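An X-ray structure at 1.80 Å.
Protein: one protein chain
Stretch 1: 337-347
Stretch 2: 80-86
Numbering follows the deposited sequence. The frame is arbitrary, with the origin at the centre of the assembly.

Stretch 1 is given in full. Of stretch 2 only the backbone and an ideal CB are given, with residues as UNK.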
# COMPACT_ATOMS: atom_id res chain seq x y z
N GLU B 337 -8.79 2.66 8.72
CA GLU B 337 -9.88 1.65 8.70
C GLU B 337 -10.74 1.81 9.97
O GLU B 337 -11.98 1.64 9.90
CB GLU B 337 -9.29 0.25 8.59
CG GLU B 337 -10.25 -0.70 7.93
CD GLU B 337 -9.70 -2.08 7.66
OE1 GLU B 337 -8.49 -2.21 7.41
OE2 GLU B 337 -10.50 -3.02 7.74
N ALA B 338 -10.09 2.10 11.10
CA ALA B 338 -10.79 2.32 12.39
C ALA B 338 -11.62 3.61 12.31
O ALA B 338 -12.80 3.59 12.74
CB ALA B 338 -9.81 2.36 13.53
N LEU B 339 -11.05 4.68 11.73
CA LEU B 339 -11.78 5.97 11.62
C LEU B 339 -12.89 5.82 10.59
O LEU B 339 -13.95 6.34 10.85
CB LEU B 339 -10.83 7.11 11.28
CG LEU B 339 -9.97 7.64 12.43
CD1 LEU B 339 -8.95 8.66 11.93
CD2 LEU B 339 -10.85 8.26 13.52
N ALA B 340 -12.70 5.11 9.46
CA ALA B 340 -13.75 4.93 8.43
C ALA B 340 -14.90 4.12 9.03
O ALA B 340 -16.07 4.48 8.89
CB ALA B 340 -13.18 4.27 7.18
N ASN B 341 -14.58 3.04 9.69
CA ASN B 341 -15.58 2.21 10.41
C ASN B 341 -16.38 3.08 11.41
O ASN B 341 -17.61 2.92 11.47
CB ASN B 341 -14.90 1.04 11.07
CG ASN B 341 -15.90 0.15 11.78
OD1 ASN B 341 -16.68 -0.57 11.14
ND2 ASN B 341 -15.90 0.21 13.09
N ALA B 342 -15.71 3.93 12.18
CA ALA B 342 -16.34 4.80 13.21
C ALA B 342 -17.29 5.80 12.52
O ALA B 342 -18.45 5.87 12.91
CB ALA B 342 -15.30 5.46 14.03
N LEU B 343 -16.83 6.45 11.44
CA LEU B 343 -17.65 7.42 10.70
C LEU B 343 -18.86 6.70 10.09
O LEU B 343 -19.97 7.19 10.29
CB LEU B 343 -16.78 8.15 9.67
CG LEU B 343 -17.53 9.09 8.73
CD1 LEU B 343 -16.63 10.23 8.28
CD2 LEU B 343 -18.08 8.32 7.54
N LEU B 344 -18.67 5.56 9.42
CA LEU B 344 -19.77 4.90 8.68
C LEU B 344 -20.82 4.38 9.66
O LEU B 344 -22.01 4.46 9.32
CB LEU B 344 -19.19 3.80 7.78
CG LEU B 344 -18.33 4.30 6.61
CD1 LEU B 344 -17.53 3.16 6.03
CD2 LEU B 344 -19.18 4.95 5.53
N ARG B 345 -20.39 3.85 10.80
CA ARG B 345 -21.31 3.26 11.81
C ARG B 345 -22.00 4.38 12.59
O ARG B 345 -23.16 4.18 12.97
CB ARG B 345 -20.55 2.30 12.71
CG ARG B 345 -20.24 1.02 11.96
CD ARG B 345 -19.49 -0.01 12.75
NE ARG B 345 -19.38 -1.23 11.96
CZ ARG B 345 -20.33 -2.15 11.86
NH1 ARG B 345 -21.47 -2.01 12.53
NH2 ARG B 345 -20.15 -3.21 11.09
N LYS B 346 -21.36 5.53 12.74
CA LYS B 346 -21.97 6.70 13.43
C LYS B 346 -23.08 7.26 12.53
O LYS B 346 -24.21 7.53 13.00
CB LYS B 346 -20.93 7.75 13.79
CG LYS B 346 -21.50 8.99 14.49
CD LYS B 346 -22.15 8.63 15.82
CE LYS B 346 -22.78 9.82 16.51
NZ LYS B 346 -23.44 9.40 17.76
N TRP B 347 -22.81 7.35 11.23
CA TRP B 347 -23.81 7.80 10.24
C TRP B 347 -24.86 6.72 10.02
O TRP B 347 -26.04 7.05 9.76
CB TRP B 347 -23.08 8.16 8.95
CG TRP B 347 -22.25 9.40 8.98
CD1 TRP B 347 -22.04 10.29 9.99
CD2 TRP B 347 -21.54 9.90 7.85
NE1 TRP B 347 -21.22 11.30 9.55
CE2 TRP B 347 -20.90 11.08 8.24
CE3 TRP B 347 -21.39 9.45 6.54
CZ2 TRP B 347 -20.12 11.84 7.36
CZ3 TRP B 347 -20.61 10.18 5.67
CH2 TRP B 347 -19.99 11.37 6.07
N UNK B 80 -21.67 18.88 13.91
CA UNK B 80 -20.37 18.33 14.38
C UNK B 80 -20.66 17.27 15.42
O UNK B 80 -21.28 17.61 16.44
CB UNK B 80 -19.46 19.42 14.96
N UNK B 81 -20.22 16.05 15.16
CA UNK B 81 -20.17 15.00 16.21
C UNK B 81 -18.72 14.50 16.33
O UNK B 81 -17.99 14.49 15.31
CB UNK B 81 -21.12 13.84 15.88
N UNK B 82 -18.30 14.16 17.55
CA UNK B 82 -16.97 13.61 17.83
C UNK B 82 -17.10 12.09 17.91
O UNK B 82 -17.83 11.59 18.79
CB UNK B 82 -16.39 14.18 19.12
N UNK B 83 -16.39 11.37 17.03
CA UNK B 83 -16.25 9.89 17.13
C UNK B 83 -14.91 9.63 17.84
O UNK B 83 -13.94 10.35 17.62
CB UNK B 83 -16.29 9.21 15.76
N UNK B 84 -14.90 8.60 18.67
CA UNK B 84 -13.76 8.20 19.51
C UNK B 84 -13.52 6.71 19.30
O UNK B 84 -14.50 5.92 19.35
CB UNK B 84 -14.01 8.51 20.99
N UNK B 85 -12.27 6.38 19.00
CA UNK B 85 -11.78 4.99 19.07
C UNK B 85 -10.69 4.90 20.14
O UNK B 85 -9.54 5.34 19.93
CB UNK B 85 -11.24 4.52 17.71
N UNK B 86 -11.04 4.29 21.27
CA UNK B 86 -10.10 3.97 22.35
C UNK B 86 -9.27 2.73 22.00
O UNK B 86 -9.70 1.88 21.17
CB UNK B 86 -10.85 3.75 23.66

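Stretch 1 is a helix whose A338, A342 and K346 point CA-to-CB toward the strand of stretch 2. The two axes come within 8.7 Å at an angle of 134° between their N-to-C directions. Strand alternation sets the rule: positions 81, 83 and 85 face the helix, while 82 and 84 turn away.

Position 80 precedes the strand, and its ideal CB has nothing of the helix within 5.5 Å. The helix therefore sets no demand, and almost any residue would do. It is K80, which makes no contact here.

Position 81, with extended angles of -122/145, points toward the helix, its ideal CB 4.4 Å from CE of K346. What it meets is the long lysine chain, apolar along its methylenes and charged at NZ. A small polar residue, a valine or an acidic side chain could suit. T81 is deposited; its OG1 lies 3.7 Å from K346 CE, a packing contact against the lysine chain, with no hydrogen bond formed.

Position 82 points away, so the helix does not choose; a beta-branched or polar residue would fit a strand. T82 is found, its hydroxyl bonded elsewhere in the structure.

Position 83 is the centre of the contact. Its CA is 6.4 Å from A342 CA, and its ideal CB is 4.3 Å from A342 CB, with L343 N and K346 CB each 5.2 Å from that ideal CB. The alanine leaves room for a close approach, and L339 and L343 line the way onward. No free donor is on offer, since L343 N is already bonded to L339 O within the helix, so isoleucine, leucine, valine or perhaps methionine would suit. I83 takes the place and has the largest covered area of either stretch. With chi1 at p and chi2 at t, its CD1 reaches in to 3.8 Å from A342 CB, 3.7 Å from L343 N and 4.2 Å from L343 CB. Its CG2 meanwhile packs 3.8 Å from K346 CB, using the apolar base of that lysine.

Position 84 points away again and is free as far as the helix is concerned; E84 stands there.

Position 85 faces A338, whose CB is 4.9 Å from the ideal CB. Two alanines one turn apart make a shallow apolar surface, suited to valine, isoleucine or alanine. V85 fills it: CG2 lies 4.0 Å from A342 CB, and CG1 4.5 Å from A338 CB.

Position 86 is out of reach, and the helix leaves its identity open. It is F86.

Stretch 2 80-86: KTTIEVF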
# COMPACT_ATOMS: atom_id res chain seq x y z
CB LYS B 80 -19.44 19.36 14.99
CG LYS B 80 -18.03 18.84 15.29
CD LYS B 80 -17.00 19.96 15.45
CE LYS B 80 -17.22 20.86 16.65
NZ LYS B 80 -17.61 20.08 17.85
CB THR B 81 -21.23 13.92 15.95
OG1 THR B 81 -21.42 13.18 17.16
CG2 THR B 81 -20.86 12.98 14.83
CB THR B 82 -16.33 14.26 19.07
OG1 THR B 82 -16.25 15.66 18.81
CG2 THR B 82 -14.98 13.67 19.42
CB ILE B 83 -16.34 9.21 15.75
CG1 ILE B 83 -15.43 9.91 14.73
CG2 ILE B 83 -17.79 9.18 15.29
CD1 ILE B 83 -15.21 9.17 13.43
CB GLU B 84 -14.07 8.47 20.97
CG GLU B 84 -14.25 9.94 21.27
CD GLU B 84 -14.13 10.23 22.76
OE1 GLU B 84 -14.79 9.50 23.52
OE2 GLU B 84 -13.33 11.13 23.16
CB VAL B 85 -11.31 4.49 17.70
CG1 VAL B 85 -10.98 3.02 17.81
CG2 VAL B 85 -12.39 4.74 16.64
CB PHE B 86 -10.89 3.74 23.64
CG PHE B 86 -11.46 4.99 24.22
CD1 PHE B 86 -12.71 5.45 23.83
CD2 PHE B 86 -10.76 5.71 25.18
CE1 PHE B 86 -13.25 6.60 24.40
CE2 PHE B 86 -11.30 6.87 25.73
CZ PHE B 86 -12.54 7.31 25.34
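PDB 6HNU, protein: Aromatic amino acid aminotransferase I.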